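Local coordinates for protein MHC class I antigen (Anolis carolinensis, PDB 7CPO) that probably presents peptides at the cell surface to T cells, as a class I MHC heavy chain paired with beta2-microglobulin, at residues A[35-47]-A[62-74]. Sequence-based numbering, arbitrary orientation.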
ATOM      1  N   PHE A  35       5.815   2.503  -9.659  1.00 12.64           N
ATOM      2  CA  PHE A  35       6.684   2.882 -10.761  1.00 13.42           C
ATOM      3  C   PHE A  35       6.384   4.252 -11.351  1.00 15.61           C
ATOM      4  O   PHE A  35       7.283   4.845 -11.961  1.00 19.31           O
ATOM      5  CB  PHE A  35       6.659   1.816 -11.879  1.00 15.81           C
ATOM      6  CG  PHE A  35       5.379   1.785 -12.714  1.00 16.66           C
ATOM      7  CD1 PHE A  35       5.345   2.357 -13.987  1.00 14.69           C
ATOM      8  CD2 PHE A  35       4.249   1.123 -12.259  1.00 13.50           C
ATOM      9  CE1 PHE A  35       4.194   2.308 -14.767  1.00 12.73           C
ATOM     10  CE2 PHE A  35       3.106   1.071 -13.024  1.00 15.11           C
ATOM     11  CZ  PHE A  35       3.074   1.673 -14.280  1.00 16.20           C
ATOM     12  N   VAL A  36       5.180   4.796 -11.156  1.00 11.65           N
ATOM     13  CA  VAL A  36       4.850   6.138 -11.617  1.00 12.63           C
ATOM     14  C   VAL A  36       3.981   6.786 -10.558  1.00 14.02           C
ATOM     15  O   VAL A  36       3.312   6.109  -9.777  1.00 15.72           O
ATOM     16  CB  VAL A  36       4.110   6.152 -12.983  1.00 13.72           C
ATOM     17  CG1 VAL A  36       5.076   5.811 -14.133  1.00  8.69           C
ATOM     18  CG2 VAL A  36       2.905   5.188 -12.948  1.00 10.71           C
ATOM     19  N   SER A  37       4.001   8.114 -10.518  1.00 13.53           N
ATOM     20  CA  SER A  37       2.973   8.775  -9.738  1.00 20.97           C
ATOM     21  C   SER A  37       2.710  10.129 -10.359  1.00 17.99           C
ATOM     22  O   SER A  37       3.552  10.688 -11.063  1.00 17.97           O
ATOM     23  CB  SER A  37       3.333   8.896  -8.246  1.00 22.74           C
ATOM     24  OG  SER A  37       3.971  10.105  -7.947  1.00 34.09           O
ATOM     25  N   TYR A  38       1.513  10.617 -10.161  1.00 18.90           N
ATOM     26  CA  TYR A  38       1.166  11.939 -10.634  1.00 24.85           C
ATOM     27  C   TYR A  38       1.189  12.815  -9.403  1.00 30.09           C
ATOM     28  O   TYR A  38       0.316  12.738  -8.538  1.00 27.32           O
ATOM     29  CB  TYR A  38      -0.178  11.979 -11.331  1.00 18.95           C
ATOM     30  CG  TYR A  38      -0.629  13.386 -11.627  1.00 25.99           C
ATOM     31  CD1 TYR A  38      -0.208  14.043 -12.770  1.00 21.69           C
ATOM     32  CD2 TYR A  38      -1.472  14.059 -10.757  1.00 26.89           C
ATOM     33  CE1 TYR A  38      -0.625  15.328 -13.043  1.00 24.65           C
ATOM     34  CE2 TYR A  38      -1.892  15.338 -11.021  1.00 29.52           C
ATOM     35  CZ  TYR A  38      -1.466  15.975 -12.163  1.00 30.25           C
ATOM     36  OH  TYR A  38      -1.899  17.256 -12.416  1.00 34.18           O
ATOM     37  N   ASN A  39       2.214  13.628  -9.319  1.00 34.40           N
ATOM     38  CA  ASN A  39       2.424  14.476  -8.166  1.00 55.32           C
ATOM     39  C   ASN A  39       1.500  15.680  -8.400  1.00 48.85           C
ATOM     40  O   ASN A  39       1.689  16.466  -9.336  1.00 41.93           O
ATOM     41  CB  ASN A  39       3.944  14.683  -8.057  1.00 55.42           C
ATOM     42  CG  ASN A  39       4.396  15.819  -7.168  1.00 52.29           C
ATOM     43  OD1 ASN A  39       3.629  16.683  -6.825  1.00 63.97           O
ATOM     44  ND2 ASN A  39       5.702  15.914  -6.967  1.00 41.20           N
ATOM     45  N   ALA A  40       0.387  15.721  -7.647  1.00 54.68           N
ATOM     46  CA  ALA A  40      -0.616  16.766  -7.849  1.00 43.65           C
ATOM     47  C   ALA A  40      -0.003  18.130  -7.621  1.00 48.19           C
ATOM     48  O   ALA A  40      -0.476  19.147  -8.147  1.00 47.26           O
ATOM     49  CB  ALA A  40      -1.778  16.579  -6.891  1.00 37.31           C
ATOM     50  N   SER A  41       1.060  18.179  -6.835  1.00 51.55           N
ATOM     51  CA  SER A  41       1.930  19.326  -6.946  1.00 55.14           C
ATOM     52  C   SER A  41       2.471  19.385  -8.365  1.00 63.56           C
ATOM     53  O   SER A  41       2.081  20.280  -9.106  1.00 78.08           O
ATOM     54  CB  SER A  41       3.028  19.312  -5.865  1.00 49.68           C
ATOM     55  OG  SER A  41       3.963  20.342  -6.145  1.00 59.45           O
ATOM     56  N   THR A  42       3.219  18.357  -8.837  1.00 66.87           N
ATOM     57  CA  THR A  42       3.976  18.572 -10.108  1.00 60.97           C
ATOM     58  C   THR A  42       3.103  18.882 -11.293  1.00 54.93           C
ATOM     59  O   THR A  42       3.592  19.474 -12.263  1.00 50.26           O
ATOM     60  CB  THR A  42       4.836  17.432 -10.644  1.00 65.04           C
ATOM     61  OG1 THR A  42       4.153  16.180 -10.383  1.00 60.84           O
ATOM     62  CG2 THR A  42       6.195  17.536 -10.068  1.00 64.57           C
ATOM     63  N   ARG A  43       1.863  18.396 -11.301  1.00 44.02           N
ATOM     64  CA  ARG A  43       1.047  18.366 -12.523  1.00 42.82           C
ATOM     65  C   ARG A  43       1.724  17.567 -13.628  1.00 34.20           C
ATOM     66  O   ARG A  43       1.373  17.710 -14.787  1.00 48.49           O
ATOM     67  CB  ARG A  43       0.748  19.785 -13.034  1.00 52.98           C
ATOM     68  CG  ARG A  43      -0.328  20.569 -12.291  1.00 60.00           C
ATOM     69  CD  ARG A  43       0.220  21.978 -11.985  1.00 62.24           C
ATOM     70  NE  ARG A  43      -0.801  22.931 -11.538  1.00 70.52           N
ATOM     71  CZ  ARG A  43      -1.176  24.025 -12.208  1.00 71.32           C
ATOM     72  NH1 ARG A  43      -0.596  24.365 -13.364  1.00 60.61           N
ATOM     73  NH2 ARG A  43      -2.116  24.811 -11.696  1.00 68.50           N
ATOM     74  N   ARG A  44       2.707  16.745 -13.238  1.00 28.96           N
ATOM     75  CA  ARG A  44       3.455  15.864 -14.127  1.00 25.97           C
ATOM     76  C   ARG A  44       3.274  14.446 -13.636  1.00 25.94           C
ATOM     77  O   ARG A  44       3.347  14.203 -12.436  1.00 25.11           O
ATOM     78  CB  ARG A  44       4.920  16.240 -14.188  1.00 19.51           C
ATOM     79  CG  ARG A  44       5.176  17.679 -14.566  1.00 29.26           C
ATOM     80  CD  ARG A  44       4.867  17.922 -16.026  1.00 27.60           C
ATOM     81  NE  ARG A  44       5.561  16.958 -16.876  1.00 36.29           N
ATOM     82  CZ  ARG A  44       5.340  16.809 -18.181  1.00 38.78           C
ATOM     83  NH1 ARG A  44       4.444  17.574 -18.813  1.00 38.43           N
ATOM     84  NH2 ARG A  44       6.008  15.882 -18.853  1.00 38.50           N
ATOM     85  N   TYR A  45       2.967  13.538 -14.551  1.00 19.62           N
ATOM     86  CA  TYR A  45       3.116  12.117 -14.299  1.00 20.73           C
ATOM     87  C   TYR A  45       4.612  11.792 -14.320  1.00 17.61           C
ATOM     88  O   TYR A  45       5.287  12.036 -15.326  1.00 19.74           O
ATOM     89  CB  TYR A  45       2.313  11.393 -15.371  1.00 12.31           C
ATOM     90  CG  TYR A  45       2.245   9.887 -15.433  1.00 24.10           C
ATOM     91  CD1 TYR A  45       1.210   9.180 -14.802  1.00 25.78           C
ATOM     92  CD2 TYR A  45       3.129   9.169 -16.244  1.00 30.36           C
ATOM     93  CE1 TYR A  45       1.097   7.770 -14.935  1.00 19.31           C
ATOM     94  CE2 TYR A  45       3.023   7.765 -16.392  1.00 19.91           C
ATOM     95  CZ  TYR A  45       2.007   7.073 -15.744  1.00 22.42           C
ATOM     96  OH  TYR A  45       1.935   5.682 -15.914  1.00 22.95           O
ATOM     97  N   LEU A  46       5.143  11.292 -13.208  1.00 15.72           N
ATOM     98  CA  LEU A  46       6.589  11.191 -13.061  1.00 20.85           C
ATOM     99  C   LEU A  46       7.064   9.748 -12.890  1.00 18.58           C
ATOM    100  O   LEU A  46       6.347   8.903 -12.349  1.00 17.54           O
ATOM    101  CB  LEU A  46       7.082  12.012 -11.862  1.00 22.60           C
ATOM    102  CG  LEU A  46       6.940  13.522 -12.004  1.00 19.82           C
ATOM    103  CD1 LEU A  46       7.471  14.231 -10.767  1.00 18.29           C
ATOM    104  CD2 LEU A  46       7.651  13.981 -13.270  1.00 16.78           C
ATOM    105  N   PRO A  47       8.280   9.445 -13.340  1.00 15.71           N
ATOM    106  CA  PRO A  47       8.847   8.124 -13.080  1.00 14.89           C
ATOM    107  C   PRO A  47       9.284   8.010 -11.632  1.00 17.91           C
ATOM    108  O   PRO A  47       9.782   8.968 -11.037  1.00 23.56           O
ATOM    109  CB  PRO A  47      10.052   8.059 -14.025  1.00 17.57           C
ATOM    110  CG  PRO A  47      10.423   9.458 -14.239  1.00 16.88           C
ATOM    111  CD  PRO A  47       9.123  10.236 -14.248  1.00 18.75           C
ATOM    112  N   TYR A  62       5.212   9.230 -24.033  1.00 19.33           N
ATOM    113  CA  TYR A  62       4.622   8.572 -22.870  1.00 18.76           C
ATOM    114  C   TYR A  62       4.336   9.541 -21.721  1.00 19.43           C
ATOM    115  O   TYR A  62       3.242   9.529 -21.141  1.00 19.45           O
ATOM    116  CB  TYR A  62       5.565   7.460 -22.415  1.00 19.99           C
ATOM    117  CG  TYR A  62       5.079   6.620 -21.266  1.00 17.85           C
ATOM    118  CD1 TYR A  62       4.233   5.529 -21.477  1.00 19.71           C
ATOM    119  CD2 TYR A  62       5.500   6.884 -19.963  1.00 20.60           C
ATOM    120  CE1 TYR A  62       3.805   4.735 -20.414  1.00 16.43           C
ATOM    121  CE2 TYR A  62       5.082   6.090 -18.892  1.00 17.60           C
ATOM    122  CZ  TYR A  62       4.241   5.016 -19.129  1.00 15.89           C
ATOM    123  OH  TYR A  62       3.820   4.249 -18.070  1.00 15.33           O
ATOM    124  N   TRP A  63       5.310  10.386 -21.372  1.00 15.58           N
ATOM    125  CA  TRP A  63       5.157  11.245 -20.200  1.00 18.52           C
ATOM    126  C   TRP A  63       4.153  12.371 -20.450  1.00 26.47           C
ATOM    127  O   TRP A  63       3.362  12.707 -19.558  1.00 21.69           O
ATOM    128  CB  TRP A  63       6.527  11.782 -19.776  1.00 17.04           C
ATOM    129  CG  TRP A  63       7.465  10.644 -19.482  1.00 18.45           C
ATOM    130  CD1 TRP A  63       8.557  10.264 -20.214  1.00 19.45           C
ATOM    131  CD2 TRP A  63       7.347   9.689 -18.414  1.00 14.81           C
ATOM    132  NE1 TRP A  63       9.144   9.154 -19.647  1.00 16.37           N
ATOM    133  CE2 TRP A  63       8.414   8.779 -18.547  1.00 18.37           C
ATOM    134  CE3 TRP A  63       6.463   9.538 -17.342  1.00 16.54           C
ATOM    135  CZ2 TRP A  63       8.606   7.725 -17.654  1.00 15.94           C
ATOM    136  CZ3 TRP A  63       6.656   8.501 -16.462  1.00 14.36           C
ATOM    137  CH2 TRP A  63       7.718   7.602 -16.626  1.00 17.97           C
ATOM    138  N   GLU A  64       4.146  12.951 -21.654  1.00 18.00           N
ATOM    139  CA  GLU A  64       3.158  13.982 -21.945  1.00 23.63           C
ATOM    140  C   GLU A  64       1.750  13.399 -21.983  1.00 22.71           C
ATOM    141  O   GLU A  64       0.819  13.972 -21.397  1.00 22.25           O
ATOM    142  CB  GLU A  64       3.470  14.694 -23.268  1.00 22.95           C
ATOM    143  CG  GLU A  64       4.749  15.485 -23.262  1.00 34.80           C
ATOM    144  CD  GLU A  64       4.827  16.532 -22.150  1.00 44.34           C
ATOM    145  OE1 GLU A  64       3.834  17.273 -21.913  1.00 40.31           O
ATOM    146  OE2 GLU A  64       5.908  16.603 -21.517  1.00 49.98           O
ATOM    147  N   ARG A  65       1.567  12.272 -22.686  1.00 13.96           N
ATOM    148  CA  ARG A  65       0.231  11.681 -22.795  1.00 21.70           C
ATOM    149  C   ARG A  65      -0.334  11.334 -21.419  1.00 21.70           C
ATOM    150  O   ARG A  65      -1.450  11.743 -21.077  1.00 19.43           O
ATOM    151  CB  ARG A  65       0.262  10.445 -23.699  1.00 15.20           C
ATOM    152  CG  ARG A  65      -1.123   9.964 -24.158  1.00 17.93           C
ATOM    153  CD  ARG A  65      -0.997   9.070 -25.389  1.00 12.12           C
ATOM    154  NE  ARG A  65      -0.069   8.020 -25.062  1.00 29.74           N
ATOM    155  CZ  ARG A  65       1.058   7.773 -25.705  1.00 27.47           C
ATOM    156  NH1 ARG A  65       1.374   8.465 -26.779  1.00 22.07           N
ATOM    157  NH2 ARG A  65       1.853   6.808 -25.273  1.00 32.14           N
ATOM    158  N   ASN A  66       0.447  10.626 -20.593  1.00 16.87           N
ATOM    159  CA  ASN A  66      -0.016  10.280 -19.250  1.00 16.56           C
ATOM    160  C   ASN A  66      -0.267  11.520 -18.400  1.00 17.60           C
ATOM    161  O   ASN A  66      -1.226  11.564 -17.617  1.00 21.66           O
ATOM    162  CB  ASN A  66       1.002   9.377 -18.564  1.00 17.44           C
ATOM    163  CG  ASN A  66       0.910   7.924 -19.008  1.00 20.19           C
ATOM    164  OD1 ASN A  66       0.083   7.163 -18.502  1.00 25.08           O
ATOM    165  ND2 ASN A  66       1.787   7.521 -19.929  1.00 17.03           N
ATOM    166  N   THR A  67       0.588  12.535 -18.530  1.00 18.95           N
ATOM    167  CA  THR A  67       0.378  13.796 -17.819  1.00 16.60           C
ATOM    168  C   THR A  67      -0.947  14.461 -18.223  1.00 21.70           C
ATOM    169  O   THR A  67      -1.738  14.868 -17.363  1.00 17.35           O
ATOM    170  CB  THR A  67       1.562  14.729 -18.095  1.00 21.50           C
ATOM    171  OG1 THR A  67       2.758  14.157 -17.558  1.00 18.60           O
ATOM    172  CG2 THR A  67       1.351  16.101 -17.488  1.00 20.28           C
ATOM    173  N   LEU A  68      -1.203  14.589 -19.532  1.00 19.99           N
ATOM    174  CA  LEU A  68      -2.448  15.215 -19.990  1.00 24.13           C
ATOM    175  C   LEU A  68      -3.671  14.432 -19.507  1.00 20.18           C
ATOM    176  O   LEU A  68      -4.631  15.016 -18.996  1.00 21.73           O
ATOM    177  CB  LEU A  68      -2.452  15.350 -21.522  1.00 16.68           C
ATOM    178  CG  LEU A  68      -1.425  16.313 -22.153  1.00 23.44           C
ATOM    179  CD1 LEU A  68      -1.112  15.972 -23.613  1.00 13.71           C
ATOM    180  CD2 LEU A  68      -1.873  17.778 -22.046  1.00 23.56           C
ATOM    181  N   TYR A  69      -3.635  13.101 -19.635  1.00 17.03           N
ATOM    182  CA  TYR A  69      -4.731  12.267 -19.148  1.00 16.98           C
ATOM    183  C   TYR A  69      -4.908  12.403 -17.642  1.00 21.35           C
ATOM    184  O   TYR A  69      -6.037  12.537 -17.150  1.00 17.94           O
ATOM    185  CB  TYR A  69      -4.479  10.799 -19.498  1.00 20.95           C
ATOM    186  CG  TYR A  69      -4.642  10.421 -20.954  1.00 18.68           C
ATOM    187  CD1 TYR A  69      -5.230  11.288 -21.859  1.00 19.48           C
ATOM    188  CD2 TYR A  69      -4.209   9.175 -21.418  1.00 22.93           C
ATOM    189  CE1 TYR A  69      -5.383  10.927 -23.201  1.00 26.93           C
ATOM    190  CE2 TYR A  69      -4.363   8.806 -22.741  1.00 25.32           C
ATOM    191  CZ  TYR A  69      -4.953   9.690 -23.630  1.00 24.37           C
ATOM    192  OH  TYR A  69      -5.093   9.342 -24.951  1.00 29.31           O
ATOM    193  N   ALA A  70      -3.802  12.313 -16.884  1.00 19.70           N
ATOM    194  CA  ALA A  70      -3.904  12.396 -15.427  1.00 27.08           C
ATOM    195  C   ALA A  70      -4.473  13.747 -15.001  1.00 24.33           C
ATOM    196  O   ALA A  70      -5.347  13.820 -14.123  1.00 19.18           O
ATOM    197  CB  ALA A  70      -2.536  12.139 -14.776  1.00 17.22           C
ATOM    198  N   GLN A  71      -4.001  14.824 -15.638  1.00 21.82           N
ATOM    199  CA  GLN A  71      -4.594  16.142 -15.442  1.00 21.13           C
ATOM    200  C   GLN A  71      -6.080  16.124 -15.751  1.00 21.23           C
ATOM    201  O   GLN A  71      -6.886  16.671 -14.990  1.00 26.58           O
ATOM    202  CB  GLN A  71      -3.891  17.161 -16.326  1.00 17.17           C
ATOM    203  CG  GLN A  71      -2.563  17.575 -15.793  1.00 28.06           C
ATOM    204  CD  GLN A  71      -1.879  18.600 -16.665  1.00 26.34           C
ATOM    205  OE1 GLN A  71      -0.818  19.096 -16.311  1.00 30.82           O
ATOM    206  NE2 GLN A  71      -2.487  18.934 -17.801  1.00 26.69           N
ATOM    207  N   GLY A  72      -6.462  15.521 -16.882  1.00 19.02           N
ATOM    208  CA  GLY A  72      -7.878  15.392 -17.193  1.00 16.32           C
ATOM    209  C   GLY A  72      -8.646  14.687 -16.090  1.00 19.34           C
ATOM    210  O   GLY A  72      -9.733  15.118 -15.699  1.00 16.34           O
ATOM    211  N   HIS A  73      -8.079  13.604 -15.555  1.00 21.58           N
ATOM    212  CA  HIS A  73      -8.761  12.864 -14.493  1.00 27.23           C
ATOM    213  C   HIS A  73      -8.914  13.714 -13.234  1.00 24.08           C
ATOM    214  O   HIS A  73      -9.963  13.681 -12.580  1.00 21.62           O
ATOM    215  CB  HIS A  73      -7.998  11.576 -14.174  1.00 21.59           C
ATOM    216  CG  HIS A  73      -7.854  10.650 -15.338  1.00 18.61           C
ATOM    217  ND1 HIS A  73      -6.888   9.667 -15.388  1.00 18.83           N
ATOM    218  CD2 HIS A  73      -8.558  10.544 -16.490  1.00 21.07           C
ATOM    219  CE1 HIS A  73      -6.999   9.001 -16.523  1.00 18.85           C
ATOM    220  NE2 HIS A  73      -8.004   9.513 -17.210  1.00 19.30           N
ATOM    221  N   GLU A  74      -7.874  14.480 -12.877  1.00 22.92           N
ATOM    222  CA  GLU A  74      -7.965  15.375 -11.726  1.00 22.18           C
ATOM    223  C   GLU A  74      -9.127  16.356 -11.871  1.00 19.21           C
ATOM    224  O   GLU A  74      -9.932  16.520 -10.946  1.00 22.61           O
ATOM    225  CB  GLU A  74      -6.642  16.123 -11.529  1.00 24.30           C
ATOM    226  CG  GLU A  74      -6.610  16.948 -10.237  1.00 27.46           C
ATOM    227  CD  GLU A  74      -5.348  17.774 -10.074  1.00 37.08           C
ATOM    228  OE1 GLU A  74      -4.486  17.760 -10.983  1.00 41.93           O
ATOM    229  OE2 GLU A  74      -5.222  18.452  -9.034  1.00 37.33           O
TER
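Thr67 OG1 is gripped from two sides: it accepts a hydrogen bond from Tyr45 N at 3.1 Å (N-H...O 154°) and gives its own proton to Trp63 O, one turn back. That link ties the edge strand 44-47 to the helix where their backbones come nearest, Tyr45 CA to Thr67 CA being 4.8 Å. Tyr45, with CG anti to its backbone N (chi1 179°), turns its ring toward the helix, where Asn66 CB lies over one face and Trp63 CE3 meets the rim, 3.5 Å from Tyr45 CD2. Tyr45 OH is hydrogen-bonded to Tyr9 OH, and Asn66 OD1 to the bound peptide's backbone, which places the Tyr45 ring and Asn66 in the antigen-binding groove. Pro47 CD covers one face of the Trp63 six-membered ring, a CH-pi contact 4.0 Å from the centroid.

On the outer side Arg44, bent at chi2 and chi3, curls back to hold Glu64 in a two-nitrogen, end-on salt bridge: NH2 reaches OE2 at 2.8 Å, and NH1 meets OE1 at 3.2 Å almost straight (176°). Farther along, Ala70 CB packs 3.6 Å from Tyr38 CD1, and Tyr38 OH donates to Glu74 OE1 at 3.0 Å. Helix 62-87 thus lies across the margin of the eight-stranded groove floor, bound to edge strand 44-47 and its neighbour 33-39, while Ala70 and Tyr38 also touch Tyr26 of strand 25-30.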